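Local coordinates for major capsid protein P2 (Pseudoalteromonas phage pm2, PDB 2VVF), which forms the trimeric double jelly-roll building block of the icosahedral capsid of a lipid-containing marine bacteriophage, at residues Leu55-Lys60 with Leu144-Asn149; Leu65-Asn69 with Val81-Phe85; Ile172-Lys178 with Glu255-Met261. All coordinates share one frame; numbering follows the deposited sequence.

Contact 1: Leu55-Lys60 with Leu144-Asn149; sequences LLSTYK and LTMRRN
Arg147 and Arg148 carry most of the polar contact with Leu55-Lys60, each using its guanidinium differently. Arg148 binds side-on: NE and NH2 both donate to the carbonyl oxygen of Leu56, which lies in the guanidinium plane, NE being 2.9 Å from Leu56 O. Both nitrogens reach that oxygen from the same face of its carbonyl plane, and NH2 also forms a salt bridge with the C-terminal carboxylate of Phe269. Arg147 runs extended, CG anti to its backbone N (chi1 -169°), and its NH1 donates to Thr58 O at 3.0 Å in the carbonyl plane. One backbone bond crosses, Thr58 N to Arg147 O; Arg147 N instead donates to Ser57 OG in a nearly straight bond of 3.0 Å.

In a CH-pi contact, Arg147 CD sits over the Tyr59 ring, 3.6 Å from its centroid; ring and guanidinium planes are 20° apart. Tyr59 OH is held by Glu68. Apolar packing is led by Leu56 CD1, 3.4 Å from Met146 CG and close to Leu144 CD2.

Leu56 and Ser57 form a classic beta bulge opposite Val49, and the strands cross at 51°, an arrangement that joins sheets of the two jelly rolls characteristic of this capsid fold.

Contact 2: Leu65-Asn69 with Val81-Phe85; sequences LILEN and VSFHF
Leu65 sets its CD2 methyl squarely over the Phe83 ring, 3.5 Å from the centroid and 7° off the normal, a CH-pi contact over the face centre. The same methyl lies 3.6 Å from Val81 CG2. With CG anti to the backbone N (chi1 177°), Leu65 extends from helix 63-71 to the strand and fits between these two side chains. Ile66 adds to the apolar patch by bringing CG1 to 3.4 Å from Val81 CG2, the two side chains crossing at about a right angle.

One turn further along the helix the contact becomes polar. Asn69 ND2 donates to Ser82 O at 3.0 Å in a nearly straight bond (166°), with the acceptor in the amide plane. Asn69 OD1 accepts from Arg74 and from a water whose oxygen lies 2.6 Å from Glu68 OE2, to which it also donates, and which accepts from His84 N. The amide stands almost perpendicular to the His84 ring. At the Ser82 end a second subunit approaches, its Tyr205 hydrogen-bonded to Ser82 OG.

The water ties helix to strand; the apolar half adjoins a polar one whose buried Asn69 amide, with partners at both ends, is fixed in rotation.

Contact 3: Ile172-Lys178 with Glu255-Met261; sequences IAAIHIK and EIIVEYM
Glu259, Lys178 and His176 have the most surface buried here, and all three lie on the same face of an antiparallel pair. His176 NE2 donates to Glu259 OE2 at 2.7 Å and 175°, with the oxygen in the ring plane and approached on its anti side. Since His176 ND1 is bonded to Thr220, both ring nitrogens have partners and the ring is fixed in rotation; the carboxylate could stabilise a positive charge on the imidazole, were it protonated. Glu259 reaches the ring diagonally, CG anti to the carbonyl carbon (chi1 -69°) and the chain extended beyond it, because the residue directly across from His176 is Ile257, a hydrogen-bonded pair in which His176 N meets Ile257 O at 2.7 Å.

Lys178 lies alongside Glu255, both side chains pointing the same way, and their salt bridge spans 3.2 Å from NZ to OE1. The ammonium also pairs with Asp64 from the N-terminal half.

The other face is mainly apolar: Ile177 CG1 meets Ile256 CD1 at 3.3 Å, Ile175 packs on Ile256, and Ile172 CG1 lies 3.8 Å from Tyr260 CE1. Ile177 extends this layer to Val182 and Val185 of strand 182-189. Within its own sheet strand 171-178 also pairs with 218-222 and 233-234, while strand 252-263 has 143-154 as its further neighbour.

Along the chain, contact 2 is nested within the loop closed by contact 1, and contact 3 follows both. Contact 1 joins the N- and C-terminal domains; contact 2 belongs to the first and contact 3 to the second. Contacts 1 and 2, with centres about 12 Å apart, touch where strand 54-59 and helix 63-71, successive elements of the chain, lie against each other. Contact 1, its centre about 10 Å from that of contact 3, reaches the sheet of contact 3 through strand 143-154, neighbour of 252-263, while strand 54-59 belongs to another sheet. Contacts 2 and 3 do not touch. The layout illustrates how two jelly rolls in one chain can be packed into a single capsid subunit.

Contact 1: Leu55-Lys60 with Leu144-Asn149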
loop_
_atom_site.group_PDB
_atom_site.type_symbol
_atom_site.label_atom_id
_atom_site.label_comp_id
_atom_site.label_asym_id
_atom_site.label_seq_id
_atom_site.Cartn_x
_atom_site.Cartn_y
_atom_site.Cartn_z
ATOM N N LEU A 55 14.704 11.362 -28.661
ATOM C CA LEU A 55 13.734 11.718 -27.631
ATOM C C LEU A 55 13.037 10.510 -27.017
ATOM O O LEU A 55 12.527 9.645 -27.730
ATOM C CB LEU A 55 12.688 12.687 -28.180
ATOM C CG LEU A 55 11.511 12.966 -27.241
ATOM C CD1 LEU A 55 11.903 13.975 -26.168
ATOM C CD2 LEU A 55 10.296 13.446 -28.016
ATOM N N LEU A 56 12.999 10.473 -25.689
ATOM C CA LEU A 56 12.328 9.398 -24.972
ATOM C C LEU A 56 11.014 9.935 -24.421
ATOM O O LEU A 56 9.936 9.504 -24.825
ATOM C CB LEU A 56 13.207 8.881 -23.833
ATOM C CG LEU A 56 12.614 7.751 -22.990
ATOM C CD1 LEU A 56 12.724 6.423 -23.719
ATOM C CD2 LEU A 56 13.289 7.679 -21.630
ATOM N N SER A 57 11.119 10.904 -23.516
ATOM C CA SER A 57 9.951 11.525 -22.905
ATOM C C SER A 57 10.045 13.041 -23.034
ATOM O O SER A 57 11.141 13.602 -23.089
ATOM C CB SER A 57 9.850 11.137 -21.427
ATOM O OG SER A 57 9.451 9.786 -21.280
ATOM N N THR A 58 8.893 13.700 -23.079
ATOM C CA THR A 58 8.859 15.150 -23.205
ATOM C C THR A 58 7.835 15.794 -22.273
ATOM O O THR A 58 6.727 15.286 -22.098
ATOM C CB THR A 58 8.639 15.584 -24.669
ATOM O OG1 THR A 58 8.272 16.967 -24.710
ATOM C CG2 THR A 58 7.535 14.761 -25.312
ATOM N N TYR A 59 8.215 16.924 -21.684
ATOM C CA TYR A 59 7.331 17.674 -20.801
ATOM C C TYR A 59 7.330 19.134 -21.240
ATOM O O TYR A 59 8.388 19.756 -21.326
ATOM C CB TYR A 59 7.820 17.593 -19.352
ATOM C CG TYR A 59 7.781 16.206 -18.750
ATOM C CD1 TYR A 59 6.709 15.799 -17.966
ATOM C CD2 TYR A 59 8.835 15.319 -18.931
ATOM C CE1 TYR A 59 6.678 14.539 -17.399
ATOM C CE2 TYR A 59 8.812 14.057 -18.370
ATOM C CZ TYR A 59 7.731 13.673 -17.605
ATOM O OH TYR A 59 7.707 12.417 -17.046
ATOM N N LYS A 60 6.150 19.681 -21.516
ATOM C CA LYS A 60 6.037 21.083 -21.917
ATOM C C LYS A 60 6.720 21.958 -20.873
ATOM O O LYS A 60 7.458 22.882 -21.207
ATOM C CB LYS A 60 4.569 21.485 -22.059
ATOM C CG LYS A 60 4.306 22.501 -23.155
ATOM C CD LYS A 60 2.815 22.677 -23.388
ATOM C CE LYS A 60 2.469 24.125 -23.682
ATOM N NZ LYS A 60 1.292 24.582 -22.895
ATOM N N LEU A 144 11.119 1.145 -21.043
ATOM C CA LEU A 144 11.073 2.519 -20.559
ATOM C C LEU A 144 9.714 3.154 -20.832
ATOM O O LEU A 144 8.993 2.735 -21.736
ATOM C CB LEU A 144 12.158 3.350 -21.253
ATOM C CG LEU A 144 13.473 3.626 -20.520
ATOM C CD1 LEU A 144 13.763 2.561 -19.483
ATOM C CD2 LEU A 144 14.620 3.740 -21.512
ATOM N N THR A 145 9.384 4.186 -20.059
ATOM C CA THR A 145 8.148 4.937 -20.251
ATOM C C THR A 145 8.470 6.083 -21.204
ATOM O O THR A 145 9.442 6.811 -20.999
ATOM C CB THR A 145 7.600 5.482 -18.917
ATOM O OG1 THR A 145 7.202 4.394 -18.075
ATOM C CG2 THR A 145 6.406 6.391 -19.164
ATOM N N MET A 146 7.675 6.227 -22.259
ATOM C CA MET A 146 7.911 7.279 -23.241
ATOM C C MET A 146 6.740 8.247 -23.326
ATOM O O MET A 146 5.773 8.007 -24.046
ATOM C CB MET A 146 8.219 6.674 -24.612
ATOM C CG MET A 146 9.533 5.917 -24.657
ATOM S SD MET A 146 9.483 4.494 -25.751
ATOM C CE MET A 146 10.871 3.527 -25.119
ATOM N N ARG A 147 6.836 9.339 -22.576
ATOM C CA ARG A 147 5.788 10.353 -22.542
ATOM C C ARG A 147 5.831 11.214 -23.803
ATOM O O ARG A 147 6.827 11.886 -24.074
ATOM C CB ARG A 147 5.951 11.223 -21.296
ATOM C CG ARG A 147 4.780 12.138 -20.997
ATOM C CD ARG A 147 5.205 13.256 -20.054
ATOM N NE ARG A 147 4.068 13.897 -19.400
ATOM C CZ ARG A 147 3.510 15.028 -19.817
ATOM N NH1 ARG A 147 3.982 15.644 -20.892
ATOM N NH2 ARG A 147 2.477 15.541 -19.161
ATOM N N ARG A 148 4.747 11.178 -24.574
ATOM C CA ARG A 148 4.664 11.938 -25.820
ATOM C C ARG A 148 3.591 13.022 -25.773
ATOM O O ARG A 148 2.547 12.857 -25.141
ATOM C CB ARG A 148 4.438 11.008 -27.013
ATOM C CG ARG A 148 5.655 10.182 -27.390
ATOM C CD ARG A 148 6.944 10.969 -27.194
ATOM N NE ARG A 148 8.096 10.089 -27.013
ATOM C CZ ARG A 148 8.688 9.423 -27.999
ATOM N NH1 ARG A 148 8.247 9.544 -29.242
ATOM N NH2 ARG A 148 9.724 8.638 -27.741
ATOM N N ASN A 149 3.862 14.129 -26.457
ATOM C CA ASN A 149 2.964 15.277 -26.483
ATOM C C ASN A 149 2.245 15.412 -27.822
ATOM O O ASN A 149 2.858 15.277 -28.880
ATOM C CB ASN A 149 3.765 16.557 -26.209
ATOM C CG ASN A 149 3.032 17.522 -25.304
ATOM O OD1 ASN A 149 1.935 17.234 -24.823
ATOM N ND2 ASN A 149 3.638 18.678 -25.061
#

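Contact 2: Leu65-Asn69 with Val81-Phe85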
loop_
_atom_site.group_PDB
_atom_site.type_symbol
_atom_site.label_atom_id
_atom_site.label_comp_id
_atom_site.label_asym_id
_atom_site.label_seq_id
_atom_site.Cartn_x
_atom_site.Cartn_y
_atom_site.Cartn_z
ATOM N N LEU A 65 5.616 17.299 -14.769
ATOM C CA LEU A 65 6.268 16.192 -14.081
ATOM C C LEU A 65 5.750 16.142 -12.648
ATOM O O LEU A 65 5.626 15.069 -12.053
ATOM C CB LEU A 65 7.787 16.368 -14.088
ATOM C CG LEU A 65 8.597 15.310 -13.331
ATOM C CD1 LEU A 65 8.445 13.938 -13.971
ATOM C CD2 LEU A 65 10.063 15.702 -13.238
ATOM N N ILE A 66 5.427 17.315 -12.111
ATOM C CA ILE A 66 4.885 17.426 -10.762
ATOM C C ILE A 66 3.479 16.832 -10.739
ATOM O O ILE A 66 3.093 16.157 -9.785
ATOM C CB ILE A 66 4.864 18.891 -10.289
ATOM C CG1 ILE A 66 6.282 19.376 -9.976
ATOM C CG2 ILE A 66 3.958 19.045 -9.078
ATOM C CD1 ILE A 66 6.365 20.857 -9.675
ATOM N N LEU A 67 2.723 17.088 -11.803
ATOM C CA LEU A 67 1.362 16.584 -11.930
ATOM C C LEU A 67 1.367 15.079 -12.189
ATOM O O LEU A 67 0.487 14.352 -11.727
ATOM C CB LEU A 67 0.627 17.319 -13.050
ATOM C CG LEU A 67 0.432 18.819 -12.815
ATOM C CD1 LEU A 67 -0.267 19.471 -13.991
ATOM C CD2 LEU A 67 -0.338 19.060 -11.528
ATOM N N GLU A 68 2.373 14.616 -12.921
ATOM C CA GLU A 68 2.512 13.197 -13.217
ATOM C C GLU A 68 2.692 12.421 -11.917
ATOM O O GLU A 68 2.113 11.350 -11.737
ATOM C CB GLU A 68 3.717 12.968 -14.130
ATOM C CG GLU A 68 4.208 11.531 -14.174
ATOM C CD GLU A 68 5.279 11.323 -15.224
ATOM O OE1 GLU A 68 5.101 11.819 -16.357
ATOM O OE2 GLU A 68 6.305 10.681 -14.912
ATOM N N ASN A 69 3.501 12.970 -11.015
ATOM C CA ASN A 69 3.762 12.336 -9.727
ATOM C C ASN A 69 2.559 12.469 -8.797
ATOM O O ASN A 69 2.238 11.546 -8.046
ATOM C CB ASN A 69 5.007 12.944 -9.073
ATOM C CG ASN A 69 6.278 12.645 -9.848
ATOM O OD1 ASN A 69 6.379 11.622 -10.529
ATOM N ND2 ASN A 69 7.257 13.536 -9.744
ATOM N N VAL A 81 11.523 18.115 -7.461
ATOM C CA VAL A 81 10.698 17.336 -8.376
ATOM C C VAL A 81 11.518 16.139 -8.844
ATOM O O VAL A 81 12.662 16.287 -9.275
ATOM C CB VAL A 81 10.172 18.186 -9.552
ATOM C CG1 VAL A 81 11.303 18.568 -10.490
ATOM C CG2 VAL A 81 9.071 17.442 -10.296
ATOM N N SER A 82 10.950 14.948 -8.709
ATOM C CA SER A 82 11.664 13.728 -9.059
ATOM C C SER A 82 11.238 13.098 -10.376
ATOM O O SER A 82 10.078 13.179 -10.776
ATOM C CB SER A 82 11.543 12.698 -7.933
ATOM O OG SER A 82 11.962 13.240 -6.692
ATOM N N PHE A 83 12.194 12.447 -11.029
ATOM C CA PHE A 83 11.946 11.729 -12.270
ATOM C C PHE A 83 11.873 10.263 -11.886
ATOM O O PHE A 83 12.901 9.623 -11.667
ATOM C CB PHE A 83 13.102 11.932 -13.251
ATOM C CG PHE A 83 13.117 13.282 -13.908
ATOM C CD1 PHE A 83 12.639 13.447 -15.198
ATOM C CD2 PHE A 83 13.640 14.382 -13.249
ATOM C CE1 PHE A 83 12.665 14.689 -15.808
ATOM C CE2 PHE A 83 13.670 15.624 -13.856
ATOM C CZ PHE A 83 13.182 15.776 -15.136
ATOM N N HIS A 84 10.657 9.744 -11.758
ATOM C CA HIS A 84 10.468 8.352 -11.374
ATOM C C HIS A 84 10.514 7.422 -12.579
ATOM O O HIS A 84 9.501 7.207 -13.247
ATOM C CB HIS A 84 9.141 8.173 -10.634
ATOM C CG HIS A 84 9.110 8.815 -9.281
ATOM N ND1 HIS A 84 9.452 8.140 -8.130
ATOM C CD2 HIS A 84 8.768 10.067 -8.897
ATOM C CE1 HIS A 84 9.328 8.951 -7.094
ATOM N NE2 HIS A 84 8.915 10.126 -7.533
ATOM N N PHE A 85 11.689 6.862 -12.851
ATOM C CA PHE A 85 11.831 5.927 -13.958
ATOM C C PHE A 85 11.249 4.596 -13.511
ATOM O O PHE A 85 10.450 3.981 -14.217
ATOM C CB PHE A 85 13.294 5.801 -14.374
ATOM C CG PHE A 85 13.874 7.085 -14.890
ATOM C CD1 PHE A 85 13.467 7.597 -16.109
ATOM C CD2 PHE A 85 14.758 7.821 -14.120
ATOM C CE1 PHE A 85 13.967 8.798 -16.574
ATOM C CE2 PHE A 85 15.261 9.022 -14.579
ATOM C CZ PHE A 85 14.865 9.512 -15.806
HETATM O O HOH W 1 8.117 10.657 -13.043
HETATM O O HOH W 2 7.983 14.860 -7.280
#

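Contact 3: Ile172-Lys178 with Glu255-Met261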
loop_
_atom_site.group_PDB
_atom_site.type_symbol
_atom_site.label_atom_id
_atom_site.label_comp_id
_atom_site.label_asym_id
_atom_site.label_seq_id
_atom_site.Cartn_x
_atom_site.Cartn_y
_atom_site.Cartn_z
ATOM N N ILE A 172 0.336 1.282 -24.401
ATOM C CA ILE A 172 -0.131 2.576 -23.927
ATOM C C ILE A 172 -0.614 2.421 -22.493
ATOM O O ILE A 172 -1.592 1.723 -22.232
ATOM C CB ILE A 172 -1.233 3.159 -24.827
ATOM C CG1 ILE A 172 -0.680 3.449 -26.224
ATOM C CG2 ILE A 172 -1.802 4.430 -24.206
ATOM C CD1 ILE A 172 -1.725 3.940 -27.200
ATOM N N ALA A 173 0.101 3.044 -21.564
ATOM C CA ALA A 173 -0.250 2.965 -20.153
ATOM C C ALA A 173 -1.440 3.858 -19.833
ATOM O O ALA A 173 -2.336 3.467 -19.084
ATOM C CB ALA A 173 0.946 3.340 -19.287
ATOM N N ALA A 174 -1.445 5.061 -20.401
ATOM C CA ALA A 174 -2.527 6.002 -20.156
ATOM C C ALA A 174 -2.578 7.127 -21.179
ATOM O O ALA A 174 -1.622 7.362 -21.912
ATOM C CB ALA A 174 -2.418 6.572 -18.751
ATOM N N ILE A 175 -3.709 7.822 -21.212
ATOM C CA ILE A 175 -3.904 8.958 -22.102
ATOM C C ILE A 175 -4.516 10.086 -21.281
ATOM O O ILE A 175 -5.523 9.891 -20.603
ATOM C CB ILE A 175 -4.797 8.594 -23.299
ATOM C CG1 ILE A 175 -4.140 7.505 -24.149
ATOM C CG2 ILE A 175 -5.090 9.828 -24.140
ATOM C CD1 ILE A 175 -5.107 6.794 -25.077
ATOM N N HIS A 176 -3.888 11.252 -21.312
ATOM C CA HIS A 176 -4.382 12.392 -20.551
ATOM C C HIS A 176 -4.831 13.525 -21.461
ATOM O O HIS A 176 -4.022 14.119 -22.169
ATOM C CB HIS A 176 -3.313 12.896 -19.578
ATOM C CG HIS A 176 -2.667 11.809 -18.777
ATOM N ND1 HIS A 176 -3.183 11.361 -17.581
ATOM C CD2 HIS A 176 -1.550 11.080 -19.002
ATOM C CE1 HIS A 176 -2.410 10.402 -17.102
ATOM N NE2 HIS A 176 -1.413 10.213 -17.946
ATOM N N ILE A 177 -6.126 13.817 -21.436
ATOM C CA ILE A 177 -6.686 14.893 -22.243
ATOM C C ILE A 177 -6.727 16.176 -21.421
ATOM O O ILE A 177 -7.511 16.300 -20.479
ATOM C CB ILE A 177 -8.080 14.528 -22.781
ATOM C CG1 ILE A 177 -7.999 13.286 -23.671
ATOM C CG2 ILE A 177 -8.687 15.704 -23.536
ATOM C CD1 ILE A 177 -9.185 12.358 -23.532
ATOM N N LYS A 178 -5.859 17.120 -21.766
ATOM C CA LYS A 178 -5.787 18.386 -21.050
ATOM C C LYS A 178 -6.678 19.442 -21.689
ATOM O O LYS A 178 -6.275 20.124 -22.633
ATOM C CB LYS A 178 -4.343 18.877 -20.979
ATOM C CG LYS A 178 -3.406 17.937 -20.239
ATOM C CD LYS A 178 -2.419 18.711 -19.382
ATOM C CE LYS A 178 -1.164 19.064 -20.162
ATOM N NZ LYS A 178 -0.262 19.958 -19.389
ATOM N N GLU A 255 -4.276 19.422 -25.130
ATOM C CA GLU A 255 -2.954 18.819 -25.158
ATOM C C GLU A 255 -3.136 17.368 -24.736
ATOM O O GLU A 255 -3.484 17.087 -23.589
ATOM C CB GLU A 255 -1.993 19.528 -24.202
ATOM C CG GLU A 255 -0.591 18.936 -24.229
ATOM C CD GLU A 255 0.323 19.500 -23.159
ATOM O OE1 GLU A 255 -0.016 20.545 -22.562
ATOM O OE2 GLU A 255 1.396 18.902 -22.931
ATOM N N ILE A 256 -2.961 16.455 -25.685
ATOM C CA ILE A 256 -3.124 15.033 -25.411
ATOM C C ILE A 256 -1.797 14.393 -25.012
ATOM O O ILE A 256 -0.860 14.333 -25.810
ATOM C CB ILE A 256 -3.763 14.291 -26.604
ATOM C CG1 ILE A 256 -5.115 14.912 -26.973
ATOM C CG2 ILE A 256 -3.934 12.813 -26.281
ATOM C CD1 ILE A 256 -6.113 14.938 -25.839
ATOM N N ILE A 257 -1.726 13.908 -23.775
ATOM C CA ILE A 257 -0.526 13.249 -23.276
ATOM C C ILE A 257 -0.694 11.740 -23.385
ATOM O O ILE A 257 -1.649 11.178 -22.852
ATOM C CB ILE A 257 -0.220 13.655 -21.820
ATOM C CG1 ILE A 257 -0.227 15.177 -21.678
ATOM C CG2 ILE A 257 1.121 13.081 -21.374
ATOM C CD1 ILE A 257 0.730 15.873 -22.610
ATOM N N VAL A 258 0.227 11.088 -24.084
ATOM C CA VAL A 258 0.173 9.640 -24.242
ATOM C C VAL A 258 1.411 8.994 -23.635
ATOM O O VAL A 258 2.533 9.260 -24.061
ATOM C CB VAL A 258 0.001 9.234 -25.715
ATOM C CG1 VAL A 258 -0.142 7.721 -25.838
ATOM C CG2 VAL A 258 -1.191 9.945 -26.329
ATOM N N GLU A 259 1.198 8.154 -22.627
ATOM C CA GLU A 259 2.295 7.459 -21.968
ATOM C C GLU A 259 2.531 6.117 -22.647
ATOM O O GLU A 259 1.837 5.139 -22.368
ATOM C CB GLU A 259 1.981 7.247 -20.487
ATOM C CG GLU A 259 1.973 8.523 -19.665
ATOM C CD GLU A 259 1.768 8.260 -18.187
ATOM O OE1 GLU A 259 2.718 7.787 -17.529
ATOM O OE2 GLU A 259 0.654 8.517 -17.685
ATOM N N TYR A 260 3.497 6.082 -23.557
ATOM C CA TYR A 260 3.826 4.858 -24.271
ATOM C C TYR A 260 4.796 4.022 -23.445
ATOM O O TYR A 260 5.389 4.509 -22.483
ATOM C CB TYR A 260 4.452 5.180 -25.631
ATOM C CG TYR A 260 3.480 5.742 -26.643
ATOM C CD1 TYR A 260 2.681 4.903 -27.408
ATOM C CD2 TYR A 260 3.381 7.113 -26.853
ATOM C CE1 TYR A 260 1.802 5.414 -28.343
ATOM C CE2 TYR A 260 2.504 7.631 -27.786
ATOM C CZ TYR A 260 1.717 6.780 -28.526
ATOM O OH TYR A 260 0.843 7.295 -29.453
ATOM N N MET A 261 4.960 2.764 -23.838
ATOM C CA MET A 261 5.867 1.851 -23.157
ATOM C C MET A 261 6.418 0.843 -24.158
ATOM O O MET A 261 5.710 0.403 -25.061
ATOM C CB MET A 261 5.131 1.097 -22.046
ATOM C CG MET A 261 4.788 1.928 -20.825
ATOM S SD MET A 261 3.883 0.960 -19.599
ATOM C CE MET A 261 2.731 0.077 -20.645
#